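Local structure of putative polyprenyl synthetase (3NF2) at residues A[220-232]-A[241-253]. The protein probably acts as a magnesium-dependent polyprenyl synthetase of the FPP/GGPP synthase family, joining isoprenoid diphosphates into longer prenyl chains. Numbering follows the deposited sequence.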
ATOM      1  N   PHE A 220       1.794  25.898  -3.826  1.00 50.38           N
ATOM      2  CA  PHE A 220       1.232  25.246  -5.004  1.00 49.09           C
ATOM      3  C   PHE A 220      -0.238  24.896  -4.793  1.00 42.82           C
ATOM      4  O   PHE A 220      -1.073  25.151  -5.667  1.00 44.24           O
ATOM      5  CB  PHE A 220       2.072  24.002  -5.362  1.00 48.95           C
ATOM      6  CG  PHE A 220       1.513  23.186  -6.486  1.00 55.99           C
ATOM      7  CD1 PHE A 220       1.642  23.608  -7.806  1.00 68.07           C
ATOM      8  CD2 PHE A 220       0.868  21.976  -6.224  1.00 66.49           C
ATOM      9  CE1 PHE A 220       1.125  22.844  -8.850  1.00 69.44           C
ATOM     10  CE2 PHE A 220       0.348  21.205  -7.258  1.00 72.45           C
ATOM     11  CZ  PHE A 220       0.473  21.643  -8.571  1.00 73.08           C
ATOM     12  N   GLN A 221      -0.551  24.326  -3.630  1.00 41.65           N
ATOM     13  CA  GLN A 221      -1.926  23.937  -3.334  1.00 42.68           C
ATOM     14  C   GLN A 221      -2.861  25.133  -3.130  1.00 44.56           C
ATOM     15  O   GLN A 221      -4.030  25.087  -3.540  1.00 43.13           O
ATOM     16  CB  GLN A 221      -2.007  22.969  -2.148  1.00 42.66           C
ATOM     17  CG  GLN A 221      -3.378  22.259  -2.055  1.00 30.63           C
ATOM     18  CD  GLN A 221      -3.710  21.479  -3.291  1.00 33.02           C
ATOM     19  OE1 GLN A 221      -2.920  20.641  -3.737  1.00 41.20           O
ATOM     20  NE2 GLN A 221      -4.879  21.752  -3.875  1.00 39.82           N
ATOM     21  N   ALA A 222      -2.341  26.199  -2.523  1.00 43.32           N
ATOM     22  CA  ALA A 222      -3.076  27.470  -2.423  1.00 42.64           C
ATOM     23  C   ALA A 222      -3.450  28.030  -3.799  1.00 45.78           C
ATOM     24  O   ALA A 222      -4.595  28.445  -4.019  1.00 49.68           O
ATOM     25  CB  ALA A 222      -2.279  28.490  -1.622  1.00 36.73           C
ATOM     26  N   VAL A 223      -2.496  28.003  -4.731  1.00 47.30           N
ATOM     27  CA  VAL A 223      -2.745  28.446  -6.109  1.00 43.64           C
ATOM     28  C   VAL A 223      -3.704  27.498  -6.832  1.00 44.38           C
ATOM     29  O   VAL A 223      -4.597  27.953  -7.566  1.00 46.72           O
ATOM     30  CB  VAL A 223      -1.415  28.647  -6.905  1.00 48.50           C
ATOM     31  CG1 VAL A 223      -1.671  28.814  -8.394  1.00 37.64           C
ATOM     32  CG2 VAL A 223      -0.662  29.861  -6.375  1.00 43.74           C
ATOM     33  N   ASP A 224      -3.525  26.192  -6.615  1.00 42.23           N
ATOM     34  CA  ASP A 224      -4.464  25.170  -7.106  1.00 46.49           C
ATOM     35  C   ASP A 224      -5.892  25.398  -6.615  1.00 39.37           C
ATOM     36  O   ASP A 224      -6.849  25.267  -7.371  1.00 42.31           O
ATOM     37  CB  ASP A 224      -4.020  23.771  -6.679  1.00 54.60           C
ATOM     38  CG  ASP A 224      -3.624  22.901  -7.844  1.00 62.73           C
ATOM     39  OD1 ASP A 224      -4.350  22.882  -8.861  1.00 68.38           O
ATOM     40  OD2 ASP A 224      -2.594  22.209  -7.729  1.00 76.06           O
ATOM     41  N   ASP A 225      -6.021  25.760  -5.348  1.00 37.19           N
ATOM     42  CA  ASP A 225      -7.315  26.129  -4.780  1.00 40.04           C
ATOM     43  C   ASP A 225      -7.917  27.396  -5.391  1.00 42.96           C
ATOM     44  O   ASP A 225      -9.137  27.489  -5.543  1.00 42.42           O
ATOM     45  CB  ASP A 225      -7.194  26.296  -3.271  1.00 34.09           C
ATOM     46  CG  ASP A 225      -6.937  24.990  -2.564  1.00 32.16           C
ATOM     47  OD1 ASP A 225      -6.968  23.929  -3.230  1.00 36.39           O
ATOM     48  OD2 ASP A 225      -6.690  25.032  -1.342  1.00 38.17           O
ATOM     49  N   LEU A 226      -7.075  28.374  -5.718  1.00 41.72           N
ATOM     50  CA  LEU A 226      -7.565  29.578  -6.405  1.00 40.66           C
ATOM     51  C   LEU A 226      -8.029  29.254  -7.812  1.00 43.76           C
ATOM     52  O   LEU A 226      -9.075  29.739  -8.242  1.00 50.91           O
ATOM     53  CB  LEU A 226      -6.512  30.684  -6.436  1.00 37.64           C
ATOM     54  CG  LEU A 226      -6.152  31.378  -5.118  1.00 37.94           C
ATOM     55  CD1 LEU A 226      -4.866  32.165  -5.288  1.00 38.75           C
ATOM     56  CD2 LEU A 226      -7.286  32.279  -4.602  1.00 30.39           C
ATOM     57  N   LEU A 227      -7.272  28.407  -8.514  1.00 48.34           N
ATOM     58  CA  LEU A 227      -7.625  28.008  -9.876  1.00 45.84           C
ATOM     59  C   LEU A 227      -8.807  27.047  -9.920  1.00 46.19           C
ATOM     60  O   LEU A 227      -9.535  27.013 -10.910  1.00 46.33           O
ATOM     61  CB  LEU A 227      -6.433  27.371 -10.606  1.00 53.50           C
ATOM     62  CG  LEU A 227      -5.077  28.076 -10.805  1.00 68.45           C
ATOM     63  CD1 LEU A 227      -4.170  27.226 -11.715  1.00 66.09           C
ATOM     64  CD2 LEU A 227      -5.184  29.518 -11.339  1.00 73.47           C
ATOM     65  N   GLY A 228      -8.988  26.246  -8.869  1.00 45.97           N
ATOM     66  CA  GLY A 228     -10.149  25.346  -8.794  1.00 42.49           C
ATOM     67  C   GLY A 228     -11.485  26.088  -8.771  1.00 44.68           C
ATOM     68  O   GLY A 228     -12.488  25.598  -9.284  1.00 48.39           O
ATOM     69  N   ILE A 229     -11.500  27.277  -8.179  1.00 47.82           N
ATOM     70  CA  ILE A 229     -12.691  28.124  -8.238  1.00 50.16           C
ATOM     71  C   ILE A 229     -12.662  29.139  -9.396  1.00 47.99           C
ATOM     72  O   ILE A 229     -13.502  29.081 -10.280  1.00 48.49           O
ATOM     73  CB  ILE A 229     -12.970  28.839  -6.901  1.00 50.97           C
ATOM     74  CG1 ILE A 229     -13.025  27.820  -5.749  1.00 44.09           C
ATOM     75  CG2 ILE A 229     -14.274  29.656  -7.000  1.00 46.59           C
ATOM     76  CD1 ILE A 229     -12.884  28.436  -4.365  1.00 32.94           C
ATOM     77  N   TRP A 230     -11.695  30.051  -9.408  1.00 51.23           N
ATOM     78  CA  TRP A 230     -11.737  31.161 -10.382  1.00 53.40           C
ATOM     79  C   TRP A 230     -11.031  30.953 -11.718  1.00 53.90           C
ATOM     80  O   TRP A 230     -10.919  31.894 -12.502  1.00 50.29           O
ATOM     81  CB  TRP A 230     -11.252  32.451  -9.739  1.00 49.19           C
ATOM     82  CG  TRP A 230     -12.186  32.918  -8.691  1.00 46.10           C
ATOM     83  CD1 TRP A 230     -13.346  33.619  -8.879  1.00 36.20           C
ATOM     84  CD2 TRP A 230     -12.061  32.710  -7.281  1.00 45.50           C
ATOM     85  NE1 TRP A 230     -13.945  33.871  -7.665  1.00 49.13           N
ATOM     86  CE2 TRP A 230     -13.178  33.324  -6.668  1.00 44.58           C
ATOM     87  CE3 TRP A 230     -11.110  32.066  -6.474  1.00 42.00           C
ATOM     88  CZ2 TRP A 230     -13.373  33.316  -5.287  1.00 39.40           C
ATOM     89  CZ3 TRP A 230     -11.304  32.059  -5.097  1.00 43.78           C
ATOM     90  CH2 TRP A 230     -12.434  32.675  -4.518  1.00 42.40           C
ATOM     91  N   GLY A 231     -10.575  29.729 -11.977  1.00 57.14           N
ATOM     92  CA  GLY A 231      -9.835  29.417 -13.192  1.00 59.61           C
ATOM     93  C   GLY A 231     -10.691  29.381 -14.441  1.00 66.05           C
ATOM     94  O   GLY A 231     -11.834  28.919 -14.414  1.00 63.74           O
ATOM     95  N   ASP A 232     -10.119  29.876 -15.538  1.00 71.46           N
ATOM     96  CA  ASP A 232     -10.777  29.913 -16.836  1.00 76.27           C
ATOM     97  C   ASP A 232     -10.656  28.535 -17.491  1.00 77.00           C
ATOM     98  O   ASP A 232      -9.554  27.990 -17.546  1.00 77.16           O
ATOM     99  CB  ASP A 232     -10.107  30.993 -17.697  1.00 79.36           C
ATOM    100  CG  ASP A 232     -10.714  31.115 -19.094  1.00 86.05           C
ATOM    101  OD1 ASP A 232     -11.952  30.997 -19.246  1.00 82.47           O
ATOM    102  OD2 ASP A 232      -9.936  31.356 -20.043  1.00 86.16           O
ATOM    103  N   TRP A 241     -15.947  27.050 -11.958  1.00 51.08           N
ATOM    104  CA  TRP A 241     -16.118  26.819 -10.515  1.00 56.98           C
ATOM    105  C   TRP A 241     -16.068  25.325 -10.145  1.00 54.57           C
ATOM    106  O   TRP A 241     -16.854  24.864  -9.310  1.00 55.78           O
ATOM    107  CB  TRP A 241     -17.415  27.479  -9.981  1.00 56.05           C
ATOM    108  CG  TRP A 241     -17.898  28.649 -10.795  1.00 53.32           C
ATOM    109  CD1 TRP A 241     -18.882  28.631 -11.741  1.00 56.75           C
ATOM    110  CD2 TRP A 241     -17.408  29.998 -10.753  1.00 42.31           C
ATOM    111  NE1 TRP A 241     -19.029  29.877 -12.297  1.00 57.42           N
ATOM    112  CE2 TRP A 241     -18.137  30.737 -11.711  1.00 45.60           C
ATOM    113  CE3 TRP A 241     -16.419  30.651 -10.006  1.00 37.88           C
ATOM    114  CZ2 TRP A 241     -17.917  32.104 -11.939  1.00 51.62           C
ATOM    115  CZ3 TRP A 241     -16.192  32.014 -10.239  1.00 45.00           C
ATOM    116  CH2 TRP A 241     -16.947  32.723 -11.190  1.00 48.74           C
ATOM    117  N   SER A 242     -15.142  24.591 -10.768  1.00 53.49           N
ATOM    118  CA  SER A 242     -15.109  23.118 -10.705  1.00 52.94           C
ATOM    119  C   SER A 242     -15.049  22.567  -9.278  1.00 48.93           C
ATOM    120  O   SER A 242     -15.798  21.653  -8.944  1.00 52.37           O
ATOM    121  CB  SER A 242     -13.965  22.537 -11.556  1.00 57.01           C
ATOM    122  OG  SER A 242     -12.731  22.524 -10.843  1.00 65.46           O
ATOM    123  N   ASP A 243     -14.184  23.143  -8.443  1.00 40.36           N
ATOM    124  CA  ASP A 243     -14.106  22.749  -7.040  1.00 45.36           C
ATOM    125  C   ASP A 243     -15.395  23.007  -6.253  1.00 49.73           C
ATOM    126  O   ASP A 243     -15.669  22.315  -5.269  1.00 52.19           O
ATOM    127  CB  ASP A 243     -12.951  23.447  -6.329  1.00 42.76           C
ATOM    128  CG  ASP A 243     -11.604  22.829  -6.636  1.00 51.87           C
ATOM    129  OD1 ASP A 243     -11.523  21.916  -7.483  1.00 60.84           O
ATOM    130  OD2 ASP A 243     -10.611  23.267  -6.019  1.00 50.27           O
ATOM    131  N   LEU A 244     -16.172  24.009  -6.663  1.00 50.69           N
ATOM    132  CA  LEU A 244     -17.439  24.287  -5.978  1.00 48.17           C
ATOM    133  C   LEU A 244     -18.535  23.309  -6.389  1.00 44.83           C
ATOM    134  O   LEU A 244     -19.425  23.016  -5.597  1.00 53.40           O
ATOM    135  CB  LEU A 244     -17.894  25.736  -6.183  1.00 40.88           C
ATOM    136  CG  LEU A 244     -16.957  26.856  -5.724  1.00 43.61           C
ATOM    137  CD1 LEU A 244     -17.625  28.218  -5.890  1.00 42.85           C
ATOM    138  CD2 LEU A 244     -16.472  26.678  -4.291  1.00 43.50           C
ATOM    139  N   ARG A 245     -18.457  22.803  -7.616  1.00 45.12           N
ATOM    140  CA  ARG A 245     -19.346  21.737  -8.095  1.00 49.12           C
ATOM    141  C   ARG A 245     -19.100  20.406  -7.367  1.00 50.50           C
ATOM    142  O   ARG A 245     -19.978  19.547  -7.321  1.00 51.58           O
ATOM    143  CB  ARG A 245     -19.200  21.536  -9.611  1.00 48.30           C
ATOM    144  CG  ARG A 245     -19.708  22.695 -10.459  1.00 46.58           C
ATOM    145  CD  ARG A 245     -19.416  22.506 -11.943  1.00 47.37           C
ATOM    146  NE  ARG A 245     -19.666  23.732 -12.711  1.00 57.89           N
ATOM    147  CZ  ARG A 245     -20.785  23.992 -13.388  1.00 61.26           C
ATOM    148  NH1 ARG A 245     -21.777  23.110 -13.405  1.00 64.12           N
ATOM    149  NH2 ARG A 245     -20.916  25.136 -14.056  1.00 55.46           N
ATOM    150  N   GLN A 246     -17.908  20.252  -6.799  1.00 46.43           N
ATOM    151  CA  GLN A 246     -17.522  19.039  -6.093  1.00 51.76           C
ATOM    152  C   GLN A 246     -17.557  19.230  -4.572  1.00 53.93           C
ATOM    153  O   GLN A 246     -17.149  18.337  -3.820  1.00 51.80           O
ATOM    154  CB  GLN A 246     -16.125  18.585  -6.547  1.00 53.20           C
ATOM    155  CG  GLN A 246     -16.074  17.956  -7.944  1.00 59.47           C
ATOM    156  CD  GLN A 246     -14.643  17.683  -8.428  1.00 71.57           C
ATOM    157  OE1 GLN A 246     -13.668  17.998  -7.740  1.00 72.84           O
ATOM    158  NE2 GLN A 246     -14.519  17.094  -9.621  1.00 61.59           N
ATOM    159  N   ARG A 247     -17.971  20.408  -4.152  1.00 52.32           N
ATOM    160  CA  ARG A 247     -18.074  20.819  -2.761  1.00 53.77           C
ATOM    161  C   ARG A 247     -16.824  20.696  -1.940  1.00 55.91           C
ATOM    162  O   ARG A 247     -16.898  20.340  -0.791  1.00 53.18           O
ATOM    163  CB  ARG A 247     -19.202  20.118  -2.032  1.00 54.69           C
ATOM    164  CG  ARG A 247     -20.544  20.358  -2.592  1.00 54.77           C
ATOM    165  CD  ARG A 247     -21.575  19.660  -1.798  1.00 66.54           C
ATOM    166  NE  ARG A 247     -22.560  19.000  -2.635  1.00 73.38           N
ATOM    167  CZ  ARG A 247     -22.658  17.688  -2.782  1.00 78.60           C
ATOM    168  NH1 ARG A 247     -21.831  16.884  -2.154  1.00 83.50           N
ATOM    169  NH2 ARG A 247     -23.576  17.175  -3.559  1.00 73.26           N
ATOM    170  N   LYS A 248     -15.680  21.002  -2.520  1.00 54.05           N
ATOM    171  CA  LYS A 248     -14.448  20.929  -1.775  1.00 54.49           C
ATOM    172  C   LYS A 248     -14.308  22.007  -0.746  1.00 54.92           C
ATOM    173  O   LYS A 248     -14.717  23.107  -0.933  1.00 54.18           O
ATOM    174  CB  LYS A 248     -13.255  20.959  -2.709  1.00 56.14           C
ATOM    175  CG  LYS A 248     -12.912  19.632  -3.276  1.00 65.24           C
ATOM    176  CD  LYS A 248     -11.901  19.720  -4.397  1.00 79.80           C
ATOM    177  CE  LYS A 248     -11.658  18.354  -5.023  1.00 85.02           C
ATOM    178  NZ  LYS A 248     -10.724  17.510  -4.236  1.00 85.98           N
ATOM    179  N   LYS A 249     -13.735  21.676   0.377  1.00 56.59           N
ATOM    180  CA  LYS A 249     -13.410  22.681   1.326  1.00 54.11           C
ATOM    181  C   LYS A 249     -11.973  23.111   1.186  1.00 51.90           C
ATOM    182  O   LYS A 249     -11.147  22.803   1.999  1.00 53.65           O
ATOM    183  CB  LYS A 249     -13.757  22.202   2.708  1.00 60.44           C
ATOM    184  CG  LYS A 249     -15.241  22.014   2.860  1.00 66.77           C
ATOM    185  CD  LYS A 249     -15.747  22.479   4.208  1.00 71.14           C
ATOM    186  CE  LYS A 249     -17.182  22.887   4.131  1.00 74.55           C
ATOM    187  NZ  LYS A 249     -17.947  21.898   3.397  1.00 75.64           N
ATOM    188  N   SER A 250     -11.699  23.849   0.136  1.00 53.07           N
ATOM    189  CA  SER A 250     -10.381  24.367  -0.157  1.00 52.39           C
ATOM    190  C   SER A 250     -10.141  25.577   0.657  1.00 49.99           C
ATOM    191  O   SER A 250     -11.025  26.067   1.291  1.00 48.58           O
ATOM    192  CB  SER A 250     -10.263  24.713  -1.611  1.00 53.89           C
ATOM    193  OG  SER A 250     -11.445  25.307  -2.037  1.00 56.54           O
ATOM    194  N   LEU A 251      -8.931  26.069   0.607  1.00 46.52           N
ATOM    195  CA  LEU A 251      -8.537  27.160   1.442  1.00 46.18           C
ATOM    196  C   LEU A 251      -9.383  28.399   1.255  1.00 46.32           C
ATOM    197  O   LEU A 251      -9.723  29.017   2.215  1.00 46.77           O
ATOM    198  CB  LEU A 251      -7.099  27.499   1.178  1.00 43.90           C
ATOM    199  CG  LEU A 251      -6.142  26.751   2.069  1.00 50.17           C
ATOM    200  CD1 LEU A 251      -4.756  27.049   1.690  1.00 50.66           C
ATOM    201  CD2 LEU A 251      -6.372  27.108   3.465  1.00 37.35           C
ATOM    202  N   PRO A 252      -9.738  28.781   0.049  1.00 39.54           N
ATOM    203  CA  PRO A 252     -10.595  29.975  -0.018  1.00 39.39           C
ATOM    204  C   PRO A 252     -11.942  29.788   0.695  1.00 43.61           C
ATOM    205  O   PRO A 252     -12.374  30.681   1.439  1.00 40.38           O
ATOM    206  CB  PRO A 252     -10.819  30.189  -1.521  1.00 34.97           C
ATOM    207  CG  PRO A 252      -9.838  29.347  -2.220  1.00 39.33           C
ATOM    208  CD  PRO A 252      -9.391  28.270  -1.292  1.00 31.87           C
ATOM    209  N   VAL A 253     -12.569  28.631   0.479  1.00 46.44           N
ATOM    210  CA  VAL A 253     -13.851  28.280   1.104  1.00 45.38           C
ATOM    211  C   VAL A 253     -13.737  28.355   2.613  1.00 45.76           C
ATOM    212  O   VAL A 253     -14.517  29.035   3.282  1.00 48.36           O
ATOM    213  CB  VAL A 253     -14.279  26.850   0.723  1.00 44.66           C
ATOM    214  CG1 VAL A 253     -15.613  26.489   1.367  1.00 44.40           C
ATOM    215  CG2 VAL A 253     -14.369  26.712  -0.775  1.00 44.08           C
TER
HETATM  216  O   HOH W   1     -10.724  25.436  -4.720  1.00 42.45           O
HETATM  217  O   HOH W   2     -14.189  29.068 -12.873  1.00 47.10           O
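I229 packs against W241, L244 and P252 in the all-helical isoprenyl synthase fold, where the end of helix 203-230 meets the loop that turns into helix 251-259. The sequence D224-D225-L226-L227-G228 probably corresponds to the second aspartate-rich motif (DDxxD) of this family, with glycine in place of the last aspartate. The tight part of the contact is the apolar cluster round I229. With CG2 anti to the backbone N, I229 lays that methyl over the centre of the W230 ring, 3.7 Å above its plane, and also at the in-plane edge of W241; the indole planes lie 84° apart. Its other branch ends in CD1, 3.8 Å from CG of P252. Branching thus lets one isoleucine meet both indoles with CG2 and the proline with CD1. W241 NE1 hydrogen-bonds to E285 OE1.

Glycine suits position 228, since any CB there would run into the D243 carboxylate, whose OD2 lies 3.5 Å from G228 CA. The G228 carbonyl accepts D243 N nearly straight, at 170°, plus a weak bond from S242 OG. D225, on the next turn back, takes L251 N on OD2 at 3.1 Å, reached from above the carboxylate plane, and Q221 NE2 on OD1. Replacing D225 with alanine would probably leave L251 N, in the first turn of its helix, without this acceptor and Q221 NE2 without this partner, though T184 would still hold the amide at OE1.

The polar side is looser: a bound water, rather than direct side-chain packing, joins the segments there. At the edge, exposed K248 makes a salt bridge to a sulfate ion, probably from the crystallisation liquor. The water donates to D225 O and D243 OD2 and accepts from S250 OG at 2.8 Å.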